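PDB 2OF3: ZYG-9 from Caenorhabditis elegans, which plays a major part in organizing microtubules and spindle poles during meiosis and mitosis in the one-cell embryo. Local coordinates for residues Leu81-Cys92 / Val107-Ile118. Sequence-based numbering, arbitrary orientation.
Sequences LLSNSDLLLKWC and VLELCKVIVELI
Ile-114 pushes its two branches between Ser-85, Leu-88 and Leu-89. CG2, anti to the backbone N, lies 3.7 Å from Ser-85 CB and also meets the isobutyl end of Leu-89; the Leu-89 and Ile-114 side chains slide past each other in opposite directions. The other branch, with CG1 anti to the carbonyl carbon (chi1 -74°), brings CD1 to 3.7 Å from Leu-88 CB, the two side chains crossing at about a right angle. Leu-89 CD2 also approaches Cys-111 SG at 4.2 Å; an alanine in place of Leu-89 would probably open a gap beside Ile-114 CG2 and leave Cys-111 SG without that methyl neighbour. Beyond Leu-89, Cys-92 CB sits 3.7 Å from both Val-107 CG1 and Cys-111 SG. At the other end, Leu-81 CD1 rests against Val-113 CG1 and Leu-117 CD1, while Leu-82 CD2 rests 3.7 Å from Ile-118 N, against the backbone. Ser-85 OG, near Ile-118 CD1, is hydrogen-bonded to Lys-11 NZ. Phe-133 of helix 127-139 touches both Leu-89 and Cys-111, carrying the apolar core on to the next helix. Helices 85-92 and 107-118 run antiparallel (156°), their axes 10.2 Å apart at closest approach, an antiparallel packing of neighbouring helices as in the HEAT-repeat alpha-solenoid of TOG domains.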
ATOM      1  N   LEU A  81       1.726   2.837 -19.434  1.00 21.98           N
ATOM      2  CA  LEU A  81       1.406   2.656 -18.028  1.00 22.00           C
ATOM      3  C   LEU A  81       2.649   2.760 -17.149  1.00 23.22           C
ATOM      4  O   LEU A  81       2.561   3.399 -16.104  1.00 22.80           O
ATOM      5  CB  LEU A  81       0.682   1.310 -17.774  1.00 21.91           C
ATOM      6  CG  LEU A  81      -0.632   1.096 -18.556  1.00 21.73           C
ATOM      7  CD1 LEU A  81      -1.164  -0.288 -18.191  1.00 21.33           C
ATOM      8  CD2 LEU A  81      -1.707   2.131 -18.186  1.00 18.84           C
ATOM      9  N   LEU A  82       3.775   2.125 -17.543  1.00 22.67           N
ATOM     10  CA  LEU A  82       5.036   2.236 -16.808  1.00 22.97           C
ATOM     11  C   LEU A  82       5.593   3.674 -16.740  1.00 22.02           C
ATOM     12  O   LEU A  82       5.996   4.137 -15.643  1.00 20.32           O
ATOM     13  CB  LEU A  82       6.130   1.361 -17.445  1.00 22.65           C
ATOM     14  CG  LEU A  82       6.050  -0.065 -16.978  1.00 27.41           C
ATOM     15  CD1 LEU A  82       6.943  -0.829 -17.928  1.00 30.33           C
ATOM     16  CD2 LEU A  82       6.509  -0.242 -15.452  1.00 23.28           C
ATOM     17  N   SER A  83       5.621   4.359 -17.897  1.00 20.72           N
ATOM     18  CA  SER A  83       6.172   5.718 -17.997  1.00 21.39           C
ATOM     19  C   SER A  83       5.430   6.669 -17.065  1.00 20.46           C
ATOM     20  O   SER A  83       6.014   7.623 -16.565  1.00 20.43           O
ATOM     21  CB  SER A  83       5.998   6.271 -19.410  1.00 21.32           C
ATOM     22  OG  SER A  83       6.865   5.616 -20.316  1.00 25.42           O
ATOM     23  N   ASN A  84       4.150   6.393 -16.848  1.00 18.89           N
ATOM     24  CA  ASN A  84       3.241   7.268 -16.099  1.00 19.32           C
ATOM     25  C   ASN A  84       2.716   6.653 -14.819  1.00 18.11           C
ATOM     26  O   ASN A  84       1.749   7.145 -14.257  1.00 18.48           O
ATOM     27  CB  ASN A  84       2.088   7.742 -17.033  1.00 19.25           C
ATOM     28  CG  ASN A  84       2.606   8.579 -18.127  1.00 17.86           C
ATOM     29  OD1 ASN A  84       3.026   9.736 -17.907  1.00 19.80           O
ATOM     30  ND2 ASN A  84       2.702   8.004 -19.310  1.00 14.51           N
ATOM     31  N   SER A  85       3.385   5.606 -14.343  1.00 17.29           N
ATOM     32  CA  SER A  85       2.924   4.835 -13.190  1.00 18.42           C
ATOM     33  C   SER A  85       2.727   5.706 -11.973  1.00 18.45           C
ATOM     34  O   SER A  85       1.720   5.555 -11.248  1.00 18.99           O
ATOM     35  CB  SER A  85       3.882   3.702 -12.833  1.00 17.56           C
ATOM     36  OG  SER A  85       5.145   4.179 -12.297  1.00 20.58           O
ATOM     37  N   ASP A  86       3.650   6.625 -11.737  1.00 18.40           N
ATOM     38  CA  ASP A  86       3.547   7.503 -10.583  1.00 18.10           C
ATOM     39  C   ASP A  86       2.269   8.360 -10.630  1.00 18.25           C
ATOM     40  O   ASP A  86       1.609   8.539  -9.614  1.00 19.35           O
ATOM     41  CB  ASP A  86       4.840   8.350 -10.444  1.00 18.97           C
ATOM     42  CG  ASP A  86       5.105   9.273 -11.656  1.00 19.05           C
ATOM     43  OD1 ASP A  86       5.100   8.765 -12.813  1.00 20.17           O
ATOM     44  OD2 ASP A  86       5.344  10.524 -11.473  1.00 19.75           O
ATOM     45  N   LEU A  87       1.894   8.854 -11.794  1.00 16.70           N
ATOM     46  CA  LEU A  87       0.721   9.747 -11.921  1.00 17.86           C
ATOM     47  C   LEU A  87      -0.549   8.958 -11.906  1.00 17.13           C
ATOM     48  O   LEU A  87      -1.557   9.424 -11.370  1.00 18.44           O
ATOM     49  CB  LEU A  87       0.803  10.560 -13.224  1.00 17.69           C
ATOM     50  CG  LEU A  87       2.082  11.432 -13.376  1.00 18.73           C
ATOM     51  CD1 LEU A  87       2.142  12.105 -14.792  1.00 15.04           C
ATOM     52  CD2 LEU A  87       2.124  12.497 -12.277  1.00 14.62           C
ATOM     53  N   LEU A  88      -0.513   7.760 -12.488  1.00 17.53           N
ATOM     54  CA  LEU A  88      -1.710   6.897 -12.499  1.00 18.11           C
ATOM     55  C   LEU A  88      -2.016   6.400 -11.128  1.00 18.52           C
ATOM     56  O   LEU A  88      -3.180   6.428 -10.724  1.00 19.39           O
ATOM     57  CB  LEU A  88      -1.541   5.743 -13.484  1.00 17.36           C
ATOM     58  CG  LEU A  88      -1.478   6.166 -14.956  1.00 20.31           C
ATOM     59  CD1 LEU A  88      -1.214   4.926 -15.798  1.00 20.50           C
ATOM     60  CD2 LEU A  88      -2.723   6.981 -15.449  1.00 21.52           C
ATOM     61  N   LEU A  89      -0.997   6.011 -10.358  1.00 18.58           N
ATOM     62  CA  LEU A  89      -1.222   5.576  -8.993  1.00 19.02           C
ATOM     63  C   LEU A  89      -1.730   6.717  -8.132  1.00 18.69           C
ATOM     64  O   LEU A  89      -2.623   6.502  -7.303  1.00 18.59           O
ATOM     65  CB  LEU A  89       0.033   4.887  -8.402  1.00 20.22           C
ATOM     66  CG  LEU A  89       0.401   3.553  -9.106  1.00 20.29           C
ATOM     67  CD1 LEU A  89       1.786   3.138  -8.593  1.00 17.63           C
ATOM     68  CD2 LEU A  89      -0.611   2.431  -8.810  1.00 18.72           C
ATOM     69  N   LYS A  90      -1.261   7.936  -8.352  1.00 18.34           N
ATOM     70  CA  LYS A  90      -1.810   9.099  -7.613  1.00 18.27           C
ATOM     71  C   LYS A  90      -3.316   9.350  -7.896  1.00 18.90           C
ATOM     72  O   LYS A  90      -4.126   9.633  -6.975  1.00 18.55           O
ATOM     73  CB  LYS A  90      -0.998  10.353  -7.923  1.00 16.96           C
ATOM     74  CG  LYS A  90       0.370  10.389  -7.223  1.00 17.12           C
ATOM     75  CD  LYS A  90       1.130  11.620  -7.687  1.00 21.45           C
ATOM     76  CE  LYS A  90       2.263  11.934  -6.774  1.00 20.89           C
ATOM     77  NZ  LYS A  90       3.298  10.834  -6.864  1.00 27.82           N
ATOM     78  N   TRP A  91      -3.685   9.303  -9.171  1.00 20.59           N
ATOM     79  CA  TRP A  91      -5.092   9.388  -9.560  1.00 21.59           C
ATOM     80  C   TRP A  91      -5.930   8.298  -8.877  1.00 20.83           C
ATOM     81  O   TRP A  91      -7.018   8.580  -8.409  1.00 20.75           O
ATOM     82  CB  TRP A  91      -5.202   9.303 -11.085  1.00 22.27           C
ATOM     83  CG  TRP A  91      -6.626   9.491 -11.549  1.00 25.45           C
ATOM     84  CD1 TRP A  91      -7.255  10.685 -11.823  1.00 22.00           C
ATOM     85  CD2 TRP A  91      -7.620   8.437 -11.745  1.00 26.73           C
ATOM     86  NE1 TRP A  91      -8.563  10.432 -12.196  1.00 23.61           N
ATOM     87  CE2 TRP A  91      -8.820   9.076 -12.163  1.00 25.93           C
ATOM     88  CE3 TRP A  91      -7.598   7.019 -11.610  1.00 25.60           C
ATOM     89  CZ2 TRP A  91     -10.023   8.339 -12.465  1.00 25.47           C
ATOM     90  CZ3 TRP A  91      -8.780   6.277 -11.917  1.00 25.79           C
ATOM     91  CH2 TRP A  91      -9.982   6.959 -12.336  1.00 25.40           C
ATOM     92  N   CYS A  92      -5.439   7.062  -8.818  1.00 20.09           N
ATOM     93  CA  CYS A  92      -6.084   5.979  -8.090  1.00 21.03           C
ATOM     94  C   CYS A  92      -6.237   6.305  -6.597  1.00 21.57           C
ATOM     95  O   CYS A  92      -7.285   5.987  -6.031  1.00 20.80           O
ATOM     96  CB  CYS A  92      -5.307   4.656  -8.266  1.00 20.33           C
ATOM     97  SG  CYS A  92      -5.367   3.959  -9.994  1.00 23.04           S
ATOM     98  N   VAL A 107     -10.500   0.325 -10.165  1.00 23.98           N
ATOM     99  CA  VAL A 107      -9.279   1.031  -9.721  1.00 22.76           C
ATOM    100  C   VAL A 107      -8.259   0.012  -9.262  1.00 22.68           C
ATOM    101  O   VAL A 107      -7.113   0.067  -9.665  1.00 22.14           O
ATOM    102  CB  VAL A 107      -9.564   2.042  -8.602  1.00 23.04           C
ATOM    103  CG1 VAL A 107      -8.250   2.515  -7.974  1.00 20.68           C
ATOM    104  CG2 VAL A 107     -10.410   3.234  -9.137  1.00 21.22           C
ATOM    105  N   LEU A 108      -8.682  -0.979  -8.466  1.00 22.41           N
ATOM    106  CA  LEU A 108      -7.721  -1.947  -7.939  1.00 22.50           C
ATOM    107  C   LEU A 108      -7.158  -2.827  -9.015  1.00 22.66           C
ATOM    108  O   LEU A 108      -6.013  -3.247  -8.938  1.00 22.11           O
ATOM    109  CB  LEU A 108      -8.331  -2.769  -6.793  1.00 22.22           C
ATOM    110  CG  LEU A 108      -8.703  -1.863  -5.608  1.00 23.15           C
ATOM    111  CD1 LEU A 108      -9.466  -2.764  -4.670  1.00 26.51           C
ATOM    112  CD2 LEU A 108      -7.442  -1.326  -4.891  1.00 22.34           C
ATOM    113  N   GLU A 109      -7.956  -3.092 -10.052  1.00 23.19           N
ATOM    114  CA  GLU A 109      -7.480  -3.849 -11.205  1.00 23.48           C
ATOM    115  C   GLU A 109      -6.422  -3.071 -11.926  1.00 21.62           C
ATOM    116  O   GLU A 109      -5.397  -3.648 -12.319  1.00 21.20           O
ATOM    117  CB  GLU A 109      -8.655  -4.116 -12.125  1.00 24.24           C
ATOM    118  CG  GLU A 109      -8.343  -4.714 -13.419  1.00 32.59           C
ATOM    119  CD  GLU A 109      -9.619  -4.849 -14.278  1.00 39.58           C
ATOM    120  OE1 GLU A 109     -10.753  -4.736 -13.742  1.00 44.86           O
ATOM    121  OE2 GLU A 109      -9.471  -5.088 -15.486  1.00 41.74           O
ATOM    122  N   LEU A 110      -6.635  -1.765 -12.097  1.00 21.46           N
ATOM    123  CA  LEU A 110      -5.557  -0.917 -12.662  1.00 21.18           C
ATOM    124  C   LEU A 110      -4.297  -0.905 -11.785  1.00 20.64           C
ATOM    125  O   LEU A 110      -3.187  -1.027 -12.314  1.00 21.37           O
ATOM    126  CB  LEU A 110      -6.010   0.526 -12.977  1.00 20.97           C
ATOM    127  CG  LEU A 110      -4.958   1.417 -13.648  1.00 21.93           C
ATOM    128  CD1 LEU A 110      -4.443   0.798 -14.989  1.00 22.63           C
ATOM    129  CD2 LEU A 110      -5.518   2.810 -13.890  1.00 21.16           C
ATOM    130  N   CYS A 111      -4.455  -0.770 -10.467  1.00 19.86           N
ATOM    131  CA  CYS A 111      -3.310  -0.732  -9.550  1.00 21.26           C
ATOM    132  C   CYS A 111      -2.526  -2.032  -9.679  1.00 20.96           C
ATOM    133  O   CYS A 111      -1.305  -2.011  -9.744  1.00 20.31           O
ATOM    134  CB  CYS A 111      -3.756  -0.558  -8.079  1.00 20.95           C
ATOM    135  SG  CYS A 111      -4.456   1.066  -7.745  1.00 25.78           S
ATOM    136  N   LYS A 112      -3.232  -3.164  -9.716  1.00 21.14           N
ATOM    137  CA  LYS A 112      -2.608  -4.487  -9.878  1.00 22.32           C
ATOM    138  C   LYS A 112      -1.762  -4.626 -11.156  1.00 21.29           C
ATOM    139  O   LYS A 112      -0.620  -5.092 -11.115  1.00 21.44           O
ATOM    140  CB  LYS A 112      -3.679  -5.598  -9.758  1.00 23.47           C
ATOM    141  CG  LYS A 112      -3.190  -7.052  -9.906  1.00 27.07           C
ATOM    142  CD  LYS A 112      -2.585  -7.608  -8.605  1.00 34.95           C
ATOM    143  CE  LYS A 112      -2.158  -9.103  -8.803  1.00 35.67           C
ATOM    144  NZ  LYS A 112      -3.407  -9.937  -9.039  1.00 41.28           N
ATOM    145  N   VAL A 113      -2.307  -4.190 -12.267  1.00 21.57           N
ATOM    146  CA  VAL A 113      -1.631  -4.271 -13.550  1.00 22.75           C
ATOM    147  C   VAL A 113      -0.367  -3.425 -13.502  1.00 22.03           C
ATOM    148  O   VAL A 113       0.691  -3.840 -13.972  1.00 22.11           O
ATOM    149  CB  VAL A 113      -2.648  -3.781 -14.651  1.00 24.23           C
ATOM    150  CG1 VAL A 113      -2.008  -3.166 -15.828  1.00 25.19           C
ATOM    151  CG2 VAL A 113      -3.600  -4.943 -15.078  1.00 27.95           C
ATOM    152  N   ILE A 114      -0.473  -2.218 -12.952  1.00 21.05           N
ATOM    153  CA  ILE A 114       0.671  -1.295 -12.871  1.00 20.38           C
ATOM    154  C   ILE A 114       1.806  -1.866 -11.995  1.00 19.30           C
ATOM    155  O   ILE A 114       2.964  -1.897 -12.426  1.00 18.16           O
ATOM    156  CB  ILE A 114       0.240   0.152 -12.379  1.00 20.49           C
ATOM    157  CG1 ILE A 114      -0.503   0.925 -13.483  1.00 19.81           C
ATOM    158  CG2 ILE A 114       1.469   0.991 -11.953  1.00 18.59           C
ATOM    159  CD1 ILE A 114      -1.212   2.147 -12.925  1.00 20.48           C
ATOM    160  N   VAL A 115       1.489  -2.355 -10.798  1.00 19.82           N
ATOM    161  CA  VAL A 115       2.544  -2.891  -9.904  1.00 20.33           C
ATOM    162  C   VAL A 115       3.152  -4.214 -10.422  1.00 20.17           C
ATOM    163  O   VAL A 115       4.362  -4.443 -10.249  1.00 19.83           O
ATOM    164  CB  VAL A 115       2.109  -2.966  -8.391  1.00 19.12           C
ATOM    165  CG1 VAL A 115       1.628  -1.607  -7.940  1.00 20.06           C
ATOM    166  CG2 VAL A 115       0.979  -4.018  -8.186  1.00 20.20           C
ATOM    167  N   GLU A 116       2.336  -5.036 -11.088  1.00 20.79           N
ATOM    168  CA  GLU A 116       2.884  -6.209 -11.857  1.00 22.48           C
ATOM    169  C   GLU A 116       3.830  -5.843 -12.980  1.00 22.21           C
ATOM    170  O   GLU A 116       4.873  -6.469 -13.094  1.00 21.91           O
ATOM    171  CB  GLU A 116       1.765  -7.065 -12.383  1.00 22.10           C
ATOM    172  CG  GLU A 116       1.354  -8.028 -11.300  1.00 29.69           C
ATOM    173  CD  GLU A 116       0.095  -8.784 -11.647  1.00 36.83           C
ATOM    174  OE1 GLU A 116      -0.593  -8.401 -12.640  1.00 41.28           O
ATOM    175  OE2 GLU A 116      -0.215  -9.717 -10.880  1.00 41.69           O
ATOM    176  N   LEU A 117       3.525  -4.796 -13.763  1.00 21.81           N
ATOM    177  CA  LEU A 117       4.446  -4.317 -14.786  1.00 22.94           C
ATOM    178  C   LEU A 117       5.704  -3.734 -14.205  1.00 23.51           C
ATOM    179  O   LEU A 117       6.813  -3.972 -14.728  1.00 24.16           O
ATOM    180  CB  LEU A 117       3.781  -3.240 -15.672  1.00 24.01           C
ATOM    181  CG  LEU A 117       2.819  -3.710 -16.782  1.00 25.96           C
ATOM    182  CD1 LEU A 117       1.978  -2.483 -17.312  1.00 24.77           C
ATOM    183  CD2 LEU A 117       3.657  -4.375 -17.865  1.00 23.08           C
ATOM    184  N   ILE A 118       5.582  -2.978 -13.107  1.00 22.83           N
ATOM    185  CA  ILE A 118       6.777  -2.500 -12.401  1.00 21.25           C
ATOM    186  C   ILE A 118       7.607  -3.694 -11.931  1.00 22.02           C
ATOM    187  O   ILE A 118       8.853  -3.740 -12.162  1.00 21.34           O
ATOM    188  CB  ILE A 118       6.389  -1.589 -11.205  1.00 21.26           C
ATOM    189  CG1 ILE A 118       5.756  -0.287 -11.703  1.00 21.55           C
ATOM    190  CG2 ILE A 118       7.632  -1.307 -10.243  1.00 20.87           C
ATOM    191  CD1 ILE A 118       5.030   0.541 -10.525  1.00 20.14           C
TER